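Local coordinates for putative baseplate protein (Unidentified phage, PDB 2FSD) that probably recognises the receptor on its Lactococcus lactis host cell through a beta-barrel head domain of the phage receptor-binding protein, at residues G58-R63 against I111-S116; D95-F100 against L106-I111; I118-P123 against K131-A136. All blocks are in the same frame, centred on the assembly; numbering follows the deposited sequence.

Contact 1: G58-R63 against I111-S116; sequences GVIYVR and INMSPS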
loop_
_atom_site.group_PDB
_atom_site.type_symbol
_atom_site.label_atom_id
_atom_site.label_comp_id
_atom_site.label_asym_id
_atom_site.label_seq_id
_atom_site.Cartn_x
_atom_site.Cartn_y
_atom_site.Cartn_z
ATOM N N GLY A 58 -16.107 -8.577 -8.977
ATOM C CA GLY A 58 -15.034 -9.533 -8.648
ATOM C C GLY A 58 -13.786 -8.953 -8.007
ATOM O O GLY A 58 -12.791 -9.664 -7.817
ATOM N N VAL A 59 -13.850 -7.664 -7.660
ATOM C CA VAL A 59 -12.726 -6.912 -7.084
ATOM C C VAL A 59 -13.156 -6.314 -5.741
ATOM O O VAL A 59 -14.195 -5.636 -5.637
ATOM C CB VAL A 59 -12.286 -5.762 -8.018
ATOM C CG1 VAL A 59 -11.210 -4.891 -7.362
ATOM C CG2 VAL A 59 -11.787 -6.313 -9.362
ATOM N N ILE A 60 -12.348 -6.569 -4.717
ATOM C CA ILE A 60 -12.588 -6.015 -3.401
ATOM C C ILE A 60 -11.737 -4.751 -3.206
ATOM O O ILE A 60 -10.565 -4.718 -3.590
ATOM C CB ILE A 60 -12.325 -7.066 -2.291
ATOM C CG1 ILE A 60 -12.811 -6.546 -0.930
ATOM C CG2 ILE A 60 -10.845 -7.465 -2.227
ATOM C CD1 ILE A 60 -12.775 -7.582 0.179
ATOM N N TYR A 61 -12.358 -3.725 -2.624
ATOM C CA TYR A 61 -11.719 -2.472 -2.257
ATOM C C TYR A 61 -11.827 -2.308 -0.749
ATOM O O TYR A 61 -12.892 -2.499 -0.179
ATOM C CB TYR A 61 -12.414 -1.277 -2.925
ATOM C CG TYR A 61 -12.462 -1.366 -4.428
ATOM C CD1 TYR A 61 -11.568 -0.650 -5.209
ATOM C CD2 TYR A 61 -13.384 -2.183 -5.068
ATOM C CE1 TYR A 61 -11.586 -0.743 -6.591
ATOM C CE2 TYR A 61 -13.405 -2.288 -6.452
ATOM C CZ TYR A 61 -12.499 -1.560 -7.204
ATOM O OH TYR A 61 -12.509 -1.641 -8.568
ATOM N N VAL A 62 -10.727 -1.943 -0.108
ATOM C CA VAL A 62 -10.723 -1.701 1.325
ATOM C C VAL A 62 -10.053 -0.356 1.575
ATOM O O VAL A 62 -9.026 -0.041 0.979
ATOM C CB VAL A 62 -9.992 -2.815 2.106
ATOM C CG1 VAL A 62 -10.382 -2.779 3.576
ATOM C CG2 VAL A 62 -10.287 -4.185 1.519
ATOM N N ARG A 63 -10.653 0.440 2.452
ATOM C CA ARG A 63 -10.055 1.711 2.858
ATOM C C ARG A 63 -10.172 1.951 4.354
ATOM O O ARG A 63 -11.130 1.538 4.988
ATOM C CB ARG A 63 -10.676 2.877 2.094
ATOM C CG ARG A 63 -12.182 2.942 2.171
ATOM C CD ARG A 63 -12.654 4.260 1.598
ATOM N NE ARG A 63 -14.107 4.329 1.518
ATOM C CZ ARG A 63 -14.774 5.173 0.735
ATOM N NH1 ARG A 63 -14.135 6.022 -0.057
ATOM N NH2 ARG A 63 -16.095 5.156 0.726
ATOM N N ILE A 111 0.404 -2.389 5.760
ATOM C CA ILE A 111 -0.971 -2.896 5.810
ATOM C C ILE A 111 -1.024 -4.360 5.391
ATOM O O ILE A 111 -0.669 -4.710 4.271
ATOM C CB ILE A 111 -1.915 -2.097 4.895
ATOM C CG1 ILE A 111 -1.864 -0.600 5.236
ATOM C CG2 ILE A 111 -3.345 -2.644 5.003
ATOM C CD1 ILE A 111 -2.466 -0.217 6.612
ATOM N N ASN A 112 -1.478 -5.208 6.302
ATOM C CA ASN A 112 -1.598 -6.653 6.060
ATOM C C ASN A 112 -3.042 -7.027 5.648
ATOM O O ASN A 112 -3.988 -6.857 6.422
ATOM C CB ASN A 112 -1.164 -7.397 7.337
ATOM C CG ASN A 112 -0.996 -8.884 7.130
ATOM O OD1 ASN A 112 -1.894 -9.570 6.630
ATOM N ND2 ASN A 112 0.163 -9.395 7.520
ATOM N N MET A 113 -3.189 -7.509 4.412
ATOM C CA MET A 113 -4.483 -7.927 3.865
ATOM C C MET A 113 -4.495 -9.450 3.712
ATOM O O MET A 113 -3.522 -10.031 3.242
ATOM C CB MET A 113 -4.741 -7.245 2.516
ATOM C CG MET A 113 -5.937 -7.779 1.741
ATOM S SD MET A 113 -7.559 -7.458 2.491
ATOM C CE MET A 113 -8.594 -8.483 1.446
ATOM N N SER A 114 -5.590 -10.081 4.137
ATOM C CA SER A 114 -5.784 -11.528 4.003
ATOM C C SER A 114 -7.267 -11.872 4.159
ATOM O O SER A 114 -8.090 -10.978 4.420
ATOM C CB SER A 114 -4.943 -12.284 5.035
ATOM O OG SER A 114 -5.289 -11.923 6.358
ATOM N N PRO A 115 -7.631 -13.149 3.925
ATOM C CA PRO A 115 -8.925 -13.646 4.406
ATOM C C PRO A 115 -9.201 -13.302 5.875
ATOM O O PRO A 115 -10.348 -13.107 6.247
ATOM C CB PRO A 115 -8.800 -15.161 4.211
ATOM C CG PRO A 115 -7.916 -15.290 3.020
ATOM C CD PRO A 115 -6.907 -14.179 3.149
ATOM N N SER A 116 -8.147 -13.201 6.686
ATOM C CA SER A 116 -8.280 -12.963 8.127
ATOM C C SER A 116 -8.608 -11.533 8.518
ATOM O O SER A 116 -8.915 -11.274 9.685
ATOM C CB SER A 116 -7.004 -13.383 8.841
ATOM O OG SER A 116 -6.706 -14.720 8.515
#

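Contact 2: D95-F100 against L106-I111; sequences DSSGTF and LSLSLI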
loop_
_atom_site.group_PDB
_atom_site.type_symbol
_atom_site.label_atom_id
_atom_site.label_comp_id
_atom_site.label_asym_id
_atom_site.label_seq_id
_atom_site.Cartn_x
_atom_site.Cartn_y
_atom_site.Cartn_z
ATOM N N ASP A 95 0.748 -7.514 1.417
ATOM C CA ASP A 95 1.103 -6.400 2.274
ATOM C C ASP A 95 1.291 -5.155 1.396
ATOM O O ASP A 95 1.952 -5.208 0.360
ATOM C CB ASP A 95 2.380 -6.688 3.067
ATOM C CG ASP A 95 2.193 -7.749 4.164
ATOM O OD1 ASP A 95 1.051 -8.171 4.465
ATOM O OD2 ASP A 95 3.214 -8.169 4.735
ATOM N N SER A 96 0.681 -4.047 1.806
ATOM C CA SER A 96 0.882 -2.755 1.146
ATOM C C SER A 96 1.231 -1.673 2.169
ATOM O O SER A 96 1.385 -1.961 3.355
ATOM C CB SER A 96 -0.335 -2.367 0.291
ATOM O OG SER A 96 -1.561 -2.334 0.999
ATOM N N SER A 97 1.421 -0.451 1.688
ATOM C CA SER A 97 1.708 0.700 2.528
ATOM C C SER A 97 0.449 1.436 2.955
ATOM O O SER A 97 -0.563 1.464 2.245
ATOM C CB SER A 97 2.587 1.691 1.774
ATOM O OG SER A 97 3.811 1.110 1.400
ATOM N N GLY A 98 0.535 2.028 4.140
ATOM C CA GLY A 98 -0.418 3.021 4.604
ATOM C C GLY A 98 0.383 4.074 5.341
ATOM O O GLY A 98 1.606 4.173 5.176
ATOM N N THR A 99 -0.294 4.852 6.170
ATOM C CA THR A 99 0.392 5.809 7.030
ATOM C C THR A 99 0.031 5.594 8.503
ATOM O O THR A 99 -1.054 5.111 8.815
ATOM C CB THR A 99 0.075 7.253 6.610
ATOM O OG1 THR A 99 -1.343 7.430 6.507
ATOM C CG2 THR A 99 0.742 7.561 5.274
ATOM N N PHE A 100 0.993 5.882 9.386
ATOM C CA PHE A 100 0.701 6.159 10.797
ATOM C C PHE A 100 0.629 7.672 10.929
ATOM O O PHE A 100 1.255 8.408 10.156
ATOM C CB PHE A 100 1.802 5.654 11.742
ATOM C CG PHE A 100 1.908 4.154 11.853
ATOM C CD1 PHE A 100 0.936 3.418 12.521
ATOM C CD2 PHE A 100 3.013 3.486 11.340
ATOM C CE1 PHE A 100 1.051 2.036 12.643
ATOM C CE2 PHE A 100 3.137 2.100 11.463
ATOM C CZ PHE A 100 2.157 1.379 12.116
ATOM N N LEU A 106 3.491 12.148 9.968
ATOM C CA LEU A 106 3.156 10.897 9.276
ATOM C C LEU A 106 4.380 9.995 9.142
ATOM O O LEU A 106 5.479 10.460 8.873
ATOM C CB LEU A 106 2.592 11.175 7.878
ATOM C CG LEU A 106 1.229 11.867 7.803
ATOM C CD1 LEU A 106 1.103 12.680 6.516
ATOM C CD2 LEU A 106 0.099 10.862 7.911
ATOM N N SER A 107 4.168 8.699 9.321
ATOM C CA SER A 107 5.217 7.703 9.127
ATOM C C SER A 107 4.695 6.528 8.292
ATOM O O SER A 107 3.489 6.328 8.183
ATOM C CB SER A 107 5.739 7.227 10.490
ATOM O OG SER A 107 4.759 7.449 11.494
ATOM N N LEU A 108 5.622 5.769 7.710
ATOM C CA LEU A 108 5.296 4.561 6.953
ATOM C C LEU A 108 4.722 3.450 7.846
ATOM O O LEU A 108 5.396 2.964 8.762
ATOM C CB LEU A 108 6.537 4.024 6.210
ATOM C CG LEU A 108 6.291 2.831 5.262
ATOM C CD1 LEU A 108 5.486 3.258 4.052
ATOM C CD2 LEU A 108 7.586 2.163 4.798
ATOM N N SER A 109 3.477 3.061 7.569
ATOM C CA SER A 109 2.909 1.825 8.116
ATOM C C SER A 109 2.867 0.755 7.039
ATOM O O SER A 109 2.917 1.054 5.845
ATOM C CB SER A 109 1.507 2.056 8.708
ATOM O OG SER A 109 0.499 2.167 7.718
ATOM N N LEU A 110 2.793 -0.494 7.485
ATOM C CA LEU A 110 2.552 -1.632 6.623
ATOM C C LEU A 110 1.114 -2.095 6.852
ATOM O O LEU A 110 0.668 -2.176 7.994
ATOM C CB LEU A 110 3.544 -2.758 6.951
ATOM C CG LEU A 110 3.374 -4.098 6.225
ATOM C CD1 LEU A 110 4.720 -4.748 5.990
ATOM C CD2 LEU A 110 2.460 -5.049 7.005
ATOM N N ILE A 111 0.404 -2.389 5.760
ATOM C CA ILE A 111 -0.971 -2.896 5.810
ATOM C C ILE A 111 -1.024 -4.360 5.391
ATOM O O ILE A 111 -0.669 -4.710 4.271
ATOM C CB ILE A 111 -1.915 -2.097 4.895
ATOM C CG1 ILE A 111 -1.864 -0.600 5.236
ATOM C CG2 ILE A 111 -3.345 -2.644 5.003
ATOM C CD1 ILE A 111 -2.466 -0.217 6.612
HETATM O O HOH W 1 5.143 -0.297 3.977
#

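Contact 3: I118-P123 against K131-A136; sequences IAVGNP and KTISFA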
loop_
_atom_site.group_PDB
_atom_site.type_symbol
_atom_site.label_atom_id
_atom_site.label_comp_id
_atom_site.label_asym_id
_atom_site.label_seq_id
_atom_site.Cartn_x
_atom_site.Cartn_y
_atom_site.Cartn_z
ATOM N N ILE A 118 -7.780 -7.145 8.172
ATOM C CA ILE A 118 -6.769 -6.104 8.056
ATOM C C ILE A 118 -5.987 -6.076 9.362
ATOM O O ILE A 118 -6.557 -6.180 10.439
ATOM C CB ILE A 118 -7.406 -4.694 7.797
ATOM C CG1 ILE A 118 -8.169 -4.659 6.458
ATOM C CG2 ILE A 118 -6.335 -3.575 7.846
ATOM C CD1 ILE A 118 -7.299 -4.722 5.231
ATOM N N ALA A 119 -4.673 -5.974 9.248
ATOM C CA ALA A 119 -3.790 -5.859 10.400
ATOM C C ALA A 119 -2.674 -4.880 10.032
ATOM O O ALA A 119 -2.407 -4.644 8.850
ATOM C CB ALA A 119 -3.232 -7.227 10.787
ATOM N N VAL A 120 -2.038 -4.290 11.033
ATOM C CA VAL A 120 -1.072 -3.229 10.761
ATOM C C VAL A 120 0.319 -3.556 11.318
ATOM O O VAL A 120 0.451 -4.032 12.433
ATOM C CB VAL A 120 -1.631 -1.832 11.204
ATOM C CG1 VAL A 120 -1.905 -1.773 12.705
ATOM C CG2 VAL A 120 -0.707 -0.711 10.755
ATOM N N GLY A 121 1.343 -3.316 10.495
ATOM C CA GLY A 121 2.734 -3.578 10.851
ATOM C C GLY A 121 3.572 -2.318 10.918
ATOM O O GLY A 121 3.207 -1.291 10.348
ATOM N N ASN A 122 4.688 -2.406 11.642
ATOM C CA ASN A 122 5.595 -1.284 11.846
ATOM C C ASN A 122 6.968 -1.525 11.209
ATOM O O ASN A 122 7.797 -2.255 11.780
ATOM C CB ASN A 122 5.785 -1.004 13.336
ATOM C CG ASN A 122 6.625 0.212 13.583
ATOM O OD1 ASN A 122 7.085 0.856 12.641
ATOM N ND2 ASN A 122 6.834 0.545 14.852
ATOM N N PRO A 123 7.219 -0.893 10.039
ATOM C CA PRO A 123 8.483 -1.054 9.330
ATOM C C PRO A 123 9.575 -0.108 9.840
ATOM O O PRO A 123 10.693 -0.124 9.321
ATOM C CB PRO A 123 8.107 -0.721 7.888
ATOM C CG PRO A 123 7.042 0.290 8.015
ATOM C CD PRO A 123 6.315 0.022 9.320
ATOM N N LYS A 131 -1.081 6.108 17.373
ATOM C CA LYS A 131 -1.240 6.418 15.959
ATOM C C LYS A 131 -2.657 6.115 15.450
ATOM O O LYS A 131 -3.358 5.260 16.001
ATOM C CB LYS A 131 -0.194 5.659 15.135
ATOM C CG LYS A 131 1.284 5.908 15.565
ATOM C CD LYS A 131 1.683 7.366 15.450
ATOM C CE LYS A 131 3.101 7.613 15.870
ATOM N NZ LYS A 131 3.543 9.017 15.535
ATOM N N THR A 132 -3.080 6.871 14.430
ATOM C CA THR A 132 -4.249 6.531 13.615
ATOM C C THR A 132 -3.696 6.085 12.276
ATOM O O THR A 132 -2.665 6.598 11.837
ATOM C CB THR A 132 -5.211 7.742 13.376
ATOM O OG1 THR A 132 -4.462 8.863 12.881
ATOM C CG2 THR A 132 -5.933 8.149 14.638
ATOM N N ILE A 133 -4.364 5.142 11.618
ATOM C CA ILE A 133 -3.933 4.707 10.274
ATOM C C ILE A 133 -4.939 5.039 9.150
ATOM O O ILE A 133 -6.153 4.993 9.339
ATOM C CB ILE A 133 -3.563 3.181 10.233
ATOM C CG1 ILE A 133 -4.777 2.300 10.553
ATOM C CG2 ILE A 133 -2.424 2.898 11.207
ATOM C CD1 ILE A 133 -4.572 0.839 10.234
ATOM N N SER A 134 -4.383 5.386 7.995
ATOM C CA SER A 134 -5.121 5.591 6.770
ATOM C C SER A 134 -4.468 4.768 5.658
ATOM O O SER A 134 -3.235 4.645 5.584
ATOM C CB SER A 134 -5.140 7.077 6.372
ATOM O OG SER A 134 -5.875 7.874 7.298
ATOM N N PHE A 135 -5.312 4.191 4.802
ATOM C CA PHE A 135 -4.845 3.390 3.677
ATOM C C PHE A 135 -5.969 3.169 2.680
ATOM O O PHE A 135 -7.140 3.396 2.985
ATOM C CB PHE A 135 -4.306 2.034 4.150
ATOM C CG PHE A 135 -5.370 1.118 4.701
ATOM C CD1 PHE A 135 -6.009 0.195 3.872
ATOM C CD2 PHE A 135 -5.735 1.182 6.037
ATOM C CE1 PHE A 135 -6.999 -0.645 4.372
ATOM C CE2 PHE A 135 -6.718 0.350 6.544
ATOM C CZ PHE A 135 -7.355 -0.563 5.717
ATOM N N ALA A 136 -5.593 2.701 1.492
ATOM C CA ALA A 136 -6.550 2.212 0.513
ATOM C C ALA A 136 -5.919 1.088 -0.313
ATOM O O ALA A 136 -4.751 1.157 -0.729
ATOM C CB ALA A 136 -7.048 3.344 -0.380
#

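Contact 1: G58-R63 against I111-S116
Val62 and Met113 bring the two backbones nearest to each other, with 9.2 Å between the CA of Val62 and the CA of Met113. That spacing is too wide for sheet pairing, and no hydrogen bond joins the segments. They belong to strands 59-68 and 105-114, which are not neighbours in the closed antiparallel sheet, so they meet only through side chains turned into the barrel. Alternation along the first strand sends Ile60 and Val62 inward. One long side chain, that of Met113, answers both. Its CG stands anti to the backbone N (chi1 170°), and the chain then bends at CG before running out extended to its methyl (chi2 67°). The sulfur and the terminal methyl are thereby set before different partners. Met113 SD lies 4.4 Å from Val62 CG2, whereas Met113 CE lies 4.4 Å from Ile60 CG2 and 4.5 Å from Ile60 CD1, facing both branches of that isoleucine. Neighbouring residues fill in around them: Ile118 and Phe83 lie against Met113, and Phe87 against Ile60. Only 88 Å² is buried between the segments, and all three touching residues are buried. The contact is a light one, made of dispersion between methyl groups and a thioether, with no directional bond across it to fix how the touching groups turn; its geometry follows from the strands that carry the side chains and from the wider apolar interior they share.

Contact 2: D95-F100 against L106-I111
Leu106 reaches back to Thr99 just past the turn of an antiparallel beta hairpin, strands 94-102 and 105-114, whose local axes make an angle of 138°. The side chains cross at an angle, with Leu106 CD2 3.8 Å from Thr99 CB. Ser107 forms a hydrogen-bonded pair with Phe100, its O accepting from Phe100 N at 2.8 Å and its N donating to Phe100 O. Leu108 uses its CD1 against Ser97, while Leu108 O lies at the edge of the Phe100 ring, near its plane, 3.5 Å from Phe100 CD2. Ser109 and Gly98 exchange backbone hydrogen bonds, each donor N standing above the acceptor's carbonyl plane. Ser109 CB meets the Phe100 ring from above in a CH-pi contact, 3.4 Å from the centroid, and its OG packs tightly against the Gly98 backbone. A water donates to Ser109 O and Ser97 OG, whose stronger partner is Ala136 N of the second subunit. Leu110 lies across the Asp95 side chain, with Leu110 CD2 3.9 Å from Asp95 CG. Ile111 CG1, anti to the carbonyl carbon (chi1 -55°), turns over Gly98 N, and Ile111 N gives Ser96 O a nearly straight hydrogen bond of 2.6 Å, 174° at the hydrogen.

Contact 3: I118-P123 against K131-A136
Ile118 and Phe135 supply the aliphatic-aromatic half of this contact, reaching toward each other from opposite directions. Ile118 CG2 comes obliquely to the far end of the ring, 3.8 Å from Phe135 CZ, and Ile118 CD1 completes the approach at 4.2 Å from Phe135 CE1. The ring gets there because Phe135 CG sits between its backbone N and carbonyl carbon (chi1 68°), raising the phenyl group from the strand into the interior. The purely aliphatic half is Val120 with Ile133, which meet tip to tip. Val120 CG2 is 4.0 Å from Ile133 CG2, and Ile133 CD1 lies 4.1 Å from Val120 CB, so both branches of the isoleucine take part. Polar interactions across the segments are absent: no hydrogen bond links them, and even the nearest CA atoms, of Val120 and Ile133, are 8.5 Å apart. Surrounding apolar groups extend the packing, with Phe100 and Val69 touching both Val120 and Ile133, and Val62 touching both Ile118 and Phe135. Strands 117-121 and 132-140 are thus joined across the barrel by inward-facing side chains, the arrangement expected of the hydrophobic interior of a closed antiparallel beta barrel, here the head domain of a lactococcal phage receptor-binding protein.

In the fold
All three contacts belong to one closed antiparallel barrel and illustrate its two levels of organisation: contact 2 builds the wall, while contacts 1 and 3 fill the interior. Along the chain, contact 2 is nested within the loop closed by contact 1, and contact 3 follows in series. The centres of contacts 2 and 3 lie about 5 Å apart; that of contact 1 is about 15 Å from contact 2 and 13 Å from contact 3. Strand 105-114 serves contacts 1 and 2, which share Ile111, and it neighbours strand 117-121 of contact 3. Contacts 2 and 3 also touch the second subunit, through strands 94-102, 105-114 and 132-140, so part of the wall meets the other copy.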